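PDB 4XHC: alpha-L-rhamnosidase from Klebsiella oxytoca, which hydrolyses terminal alpha-L-rhamnose residues from glycosides as a two-domain member of glycoside hydrolase family 78. Local coordinates for residues A[244-249]-A[285-290]. Numbering follows the deposited sequence.
With RAM (alpha-L-rhamnopyranose), chain C.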
ATOM      1  N   ARG A 244      -4.691 -22.601  -1.982  1.00 51.47           N
ATOM      2  CA  ARG A 244      -5.664 -23.187  -2.878  1.00 52.21           C
ATOM      3  C   ARG A 244      -5.746 -24.697  -2.754  1.00 52.05           C
ATOM      4  O   ARG A 244      -4.750 -25.371  -2.486  1.00 52.01           O
ATOM      5  CB  ARG A 244      -5.270 -22.819  -4.306  1.00 54.48           C
ATOM      6  CG  ARG A 244      -6.365 -23.043  -5.316  1.00 56.41           C
ATOM      7  CD  ARG A 244      -6.283 -22.066  -6.475  1.00 57.37           C
ATOM      8  NE  ARG A 244      -5.359 -22.483  -7.529  1.00 56.73           N
ATOM      9  CZ  ARG A 244      -4.307 -21.789  -7.949  1.00 59.25           C
ATOM     10  NH1 ARG A 244      -3.985 -20.612  -7.406  1.00 62.88           N
ATOM     11  NH2 ARG A 244      -3.560 -22.278  -8.923  1.00 58.26           N
ATOM     12  N   LEU A 245      -6.943 -25.220  -2.988  1.00 53.28           N
ATOM     13  CA  LEU A 245      -7.209 -26.659  -2.947  1.00 52.76           C
ATOM     14  C   LEU A 245      -6.764 -27.369  -4.226  1.00 50.92           C
ATOM     15  O   LEU A 245      -7.321 -27.120  -5.289  1.00 50.91           O
ATOM     16  CB  LEU A 245      -8.712 -26.875  -2.745  1.00 56.12           C
ATOM     17  CG  LEU A 245      -9.260 -28.302  -2.719  1.00 58.63           C
ATOM     18  CD1 LEU A 245      -8.672 -29.103  -1.563  1.00 58.80           C
ATOM     19  CD2 LEU A 245     -10.780 -28.268  -2.630  1.00 60.51           C
ATOM     20  N   TRP A 246      -5.767 -28.251  -4.116  1.00 50.24           N
ATOM     21  CA  TRP A 246      -5.322 -29.117  -5.232  1.00 49.67           C
ATOM     22  C   TRP A 246      -5.569 -30.585  -4.884  1.00 49.71           C
ATOM     23  O   TRP A 246      -5.465 -30.985  -3.724  1.00 50.10           O
ATOM     24  CB  TRP A 246      -3.823 -28.949  -5.512  1.00 48.34           C
ATOM     25  CG  TRP A 246      -3.392 -27.657  -6.151  1.00 48.02           C
ATOM     26  CD1 TRP A 246      -3.240 -26.452  -5.536  1.00 49.59           C
ATOM     27  CD2 TRP A 246      -2.991 -27.460  -7.509  1.00 46.93           C
ATOM     28  NE1 TRP A 246      -2.795 -25.510  -6.433  1.00 48.85           N
ATOM     29  CE2 TRP A 246      -2.629 -26.105  -7.651  1.00 47.40           C
ATOM     30  CE3 TRP A 246      -2.908 -28.292  -8.625  1.00 47.40           C
ATOM     31  CZ2 TRP A 246      -2.194 -25.562  -8.864  1.00 47.23           C
ATOM     32  CZ3 TRP A 246      -2.481 -27.748  -9.837  1.00 47.37           C
ATOM     33  CH2 TRP A 246      -2.127 -26.399  -9.941  1.00 47.23           C
ATOM     34  N   LEU A 247      -5.845 -31.406  -5.888  1.00 49.68           N
ATOM     35  CA  LEU A 247      -6.269 -32.783  -5.624  1.00 49.74           C
ATOM     36  C   LEU A 247      -5.139 -33.690  -5.123  1.00 47.26           C
ATOM     37  O   LEU A 247      -5.348 -34.499  -4.235  1.00 46.88           O
ATOM     38  CB  LEU A 247      -6.943 -33.399  -6.852  1.00 51.28           C
ATOM     39  CG  LEU A 247      -8.335 -33.951  -6.529  1.00 53.04           C
ATOM     40  CD1 LEU A 247      -9.180 -34.085  -7.788  1.00 54.24           C
ATOM     41  CD2 LEU A 247      -8.242 -35.272  -5.781  1.00 52.72           C
ATOM     42  N   GLY A 248      -3.947 -33.557  -5.685  1.00 45.97           N
ATOM     43  CA  GLY A 248      -2.810 -34.360  -5.240  1.00 45.97           C
ATOM     44  C   GLY A 248      -2.484 -34.072  -3.788  1.00 46.76           C
ATOM     45  O   GLY A 248      -2.212 -34.994  -3.003  1.00 46.01           O
ATOM     46  N   ASP A 249      -2.520 -32.783  -3.438  1.00 47.47           N
ATOM     47  CA  ASP A 249      -2.227 -32.328  -2.082  1.00 48.45           C
ATOM     48  C   ASP A 249      -3.301 -32.825  -1.109  1.00 50.23           C
ATOM     49  O   ASP A 249      -2.993 -33.394  -0.061  1.00 50.00           O
ATOM     50  CB  ASP A 249      -2.115 -30.798  -2.040  1.00 48.65           C
ATOM     51  CG  ASP A 249      -0.987 -30.266  -2.920  1.00 48.81           C
ATOM     52  OD1 ASP A 249      -1.055 -30.456  -4.149  1.00 47.86           O
ATOM     53  OD2 ASP A 249      -0.033 -29.652  -2.386  1.00 49.76           O
ATOM     54  N   SER A 285     -11.034 -30.990 -12.317  1.00 51.55           N
ATOM     55  CA  SER A 285      -9.882 -30.116 -12.438  1.00 51.18           C
ATOM     56  C   SER A 285      -8.788 -30.499 -11.460  1.00 48.99           C
ATOM     57  O   SER A 285      -9.015 -31.250 -10.511  1.00 50.41           O
ATOM     58  CB  SER A 285     -10.305 -28.665 -12.223  1.00 52.51           C
ATOM     59  OG  SER A 285     -11.311 -28.325 -13.160  1.00 55.69           O
ATOM     60  N   ALA A 286      -7.595 -29.977 -11.704  1.00 47.03           N
ATOM     61  CA  ALA A 286      -6.466 -30.230 -10.831  1.00 46.56           C
ATOM     62  C   ALA A 286      -6.621 -29.461  -9.522  1.00 46.51           C
ATOM     63  O   ALA A 286      -6.169 -29.928  -8.470  1.00 44.23           O
ATOM     64  CB  ALA A 286      -5.171 -29.844 -11.519  1.00 46.48           C
ATOM     65  N   ASN A 287      -7.258 -28.289  -9.597  1.00 47.32           N
ATOM     66  CA  ASN A 287      -7.483 -27.434  -8.426  1.00 48.35           C
ATOM     67  C   ASN A 287      -8.758 -26.593  -8.529  1.00 50.47           C
ATOM     68  O   ASN A 287      -9.279 -26.364  -9.629  1.00 50.70           O
ATOM     69  CB  ASN A 287      -6.286 -26.512  -8.222  1.00 47.44           C
ATOM     70  CG  ASN A 287      -6.070 -25.583  -9.393  1.00 47.37           C
ATOM     71  OD1 ASN A 287      -6.567 -24.476  -9.404  1.00 49.23           O
ATOM     72  ND2 ASN A 287      -5.340 -26.041 -10.391  1.00 48.20           N
ATOM     73  N   VAL A 288      -9.234 -26.118  -7.377  1.00 51.25           N
ATOM     74  CA  VAL A 288     -10.488 -25.381  -7.296  1.00 53.18           C
ATOM     75  C   VAL A 288     -10.310 -24.060  -6.540  1.00 55.10           C
ATOM     76  O   VAL A 288      -9.666 -24.015  -5.490  1.00 58.24           O
ATOM     77  CB  VAL A 288     -11.561 -26.234  -6.599  1.00 53.80           C
ATOM     78  CG1 VAL A 288     -12.870 -25.480  -6.472  1.00 56.14           C
ATOM     79  CG2 VAL A 288     -11.799 -27.507  -7.377  1.00 53.29           C
ATOM     80  N   PHE A 289     -10.879 -22.988  -7.083  1.00 54.30           N
ATOM     81  CA  PHE A 289     -10.959 -21.711  -6.383  1.00 55.83           C
ATOM     82  C   PHE A 289     -12.274 -21.650  -5.613  1.00 56.52           C
ATOM     83  O   PHE A 289     -13.254 -22.283  -6.006  1.00 56.59           O
ATOM     84  CB  PHE A 289     -10.897 -20.547  -7.381  1.00 58.33           C
ATOM     85  CG  PHE A 289      -9.635 -20.512  -8.200  1.00 57.85           C
ATOM     86  CD1 PHE A 289      -8.537 -19.792  -7.770  1.00 57.44           C
ATOM     87  CD2 PHE A 289      -9.546 -21.212  -9.394  1.00 58.20           C
ATOM     88  CE1 PHE A 289      -7.372 -19.771  -8.516  1.00 57.69           C
ATOM     89  CE2 PHE A 289      -8.386 -21.197 -10.142  1.00 57.16           C
ATOM     90  CZ  PHE A 289      -7.295 -20.476  -9.705  1.00 57.33           C
ATOM     91  N   VAL A 290     -12.300 -20.893  -4.519  1.00 57.46           N
ATOM     92  CA  VAL A 290     -13.551 -20.693  -3.755  1.00 59.68           C
ATOM     93  C   VAL A 290     -13.824 -19.222  -3.426  1.00 62.57           C
ATOM     94  O   VAL A 290     -14.622 -18.919  -2.535  1.00 63.77           O
ATOM     95  CB  VAL A 290     -13.570 -21.522  -2.452  1.00 58.71           C
ATOM     96  CG1 VAL A 290     -13.511 -23.004  -2.762  1.00 56.83           C
ATOM     97  CG2 VAL A 290     -12.428 -21.121  -1.523  1.00 58.22           C
TER
HETATM   98  C1  RAM C 900       2.211 -26.469  -7.569  1.00 42.92           C
HETATM   99  C2  RAM C 900       2.113 -26.716  -6.076  1.00 43.00           C
HETATM  100  C3  RAM C 900       0.984 -27.681  -5.765  1.00 44.08           C
HETATM  101  C4  RAM C 900       0.993 -28.807  -6.785  1.00 44.03           C
HETATM  102  C5  RAM C 900       0.623 -28.237  -8.144  1.00 45.45           C
HETATM  103  C6  RAM C 900       1.275 -28.961  -9.294  1.00 47.24           C
HETATM  104  O1  RAM C 900       2.447 -25.131  -7.767  1.00 43.00           O
HETATM  105  O2  RAM C 900       3.343 -27.304  -5.685  1.00 43.68           O
HETATM  106  O3  RAM C 900       1.125 -28.219  -4.449  1.00 46.08           O
HETATM  107  O4  RAM C 900       0.049 -29.801  -6.432  1.00 43.03           O
HETATM  108  O5  RAM C 900       1.005 -26.846  -8.224  1.00 45.97           O
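The carbonyl O of A286 takes a hydrogen bond from the backbone N of L247 (3.0 Å, 157° at the hydrogen), and the CA of W246 adds a CA-H...O contact to the same oxygen. This bond ties the first turn of helix 247-259, with W246 as its N-cap residue, to A286, beside strand 287-289; V288 N to L245 O is a further backbone hydrogen bond between the segments. W246 and N287 form a non-hydrogen-bonded pair with CA atoms 4.2 Å apart, and their side chains run side by side. With chi1 at 62°, CG of N287 sits between its backbone N and carbonyl carbon; CB covers the five-membered ring of W246 in a CH-pi contact (3.6 Å to the centroid), while ND2 lies over the six-membered ring and is hydrogen-bonded to D297. OD1 of N287 accepts from NE of R244 at 3.0 Å, the donor standing well above the carbonyl plane. CD of R244 packs over the F289 ring, 3.7 Å from the centroid; the bend at chi3 turns NE toward N287, and the guanidinium lies 26° from parallel to that ring. On the opposite face of W246 lies rhamnose, its O5 3.5 Å from CZ2. D249, in the first turn of the helix, accepts hydrogen bonds from the rhamnose hydroxyls, O4 to OD1 (2.6 Å) and O3 to OD2. N287 thus backs the tryptophan that packs against the sugar, consistent with a second-shell role in positioning this wall of the pocket.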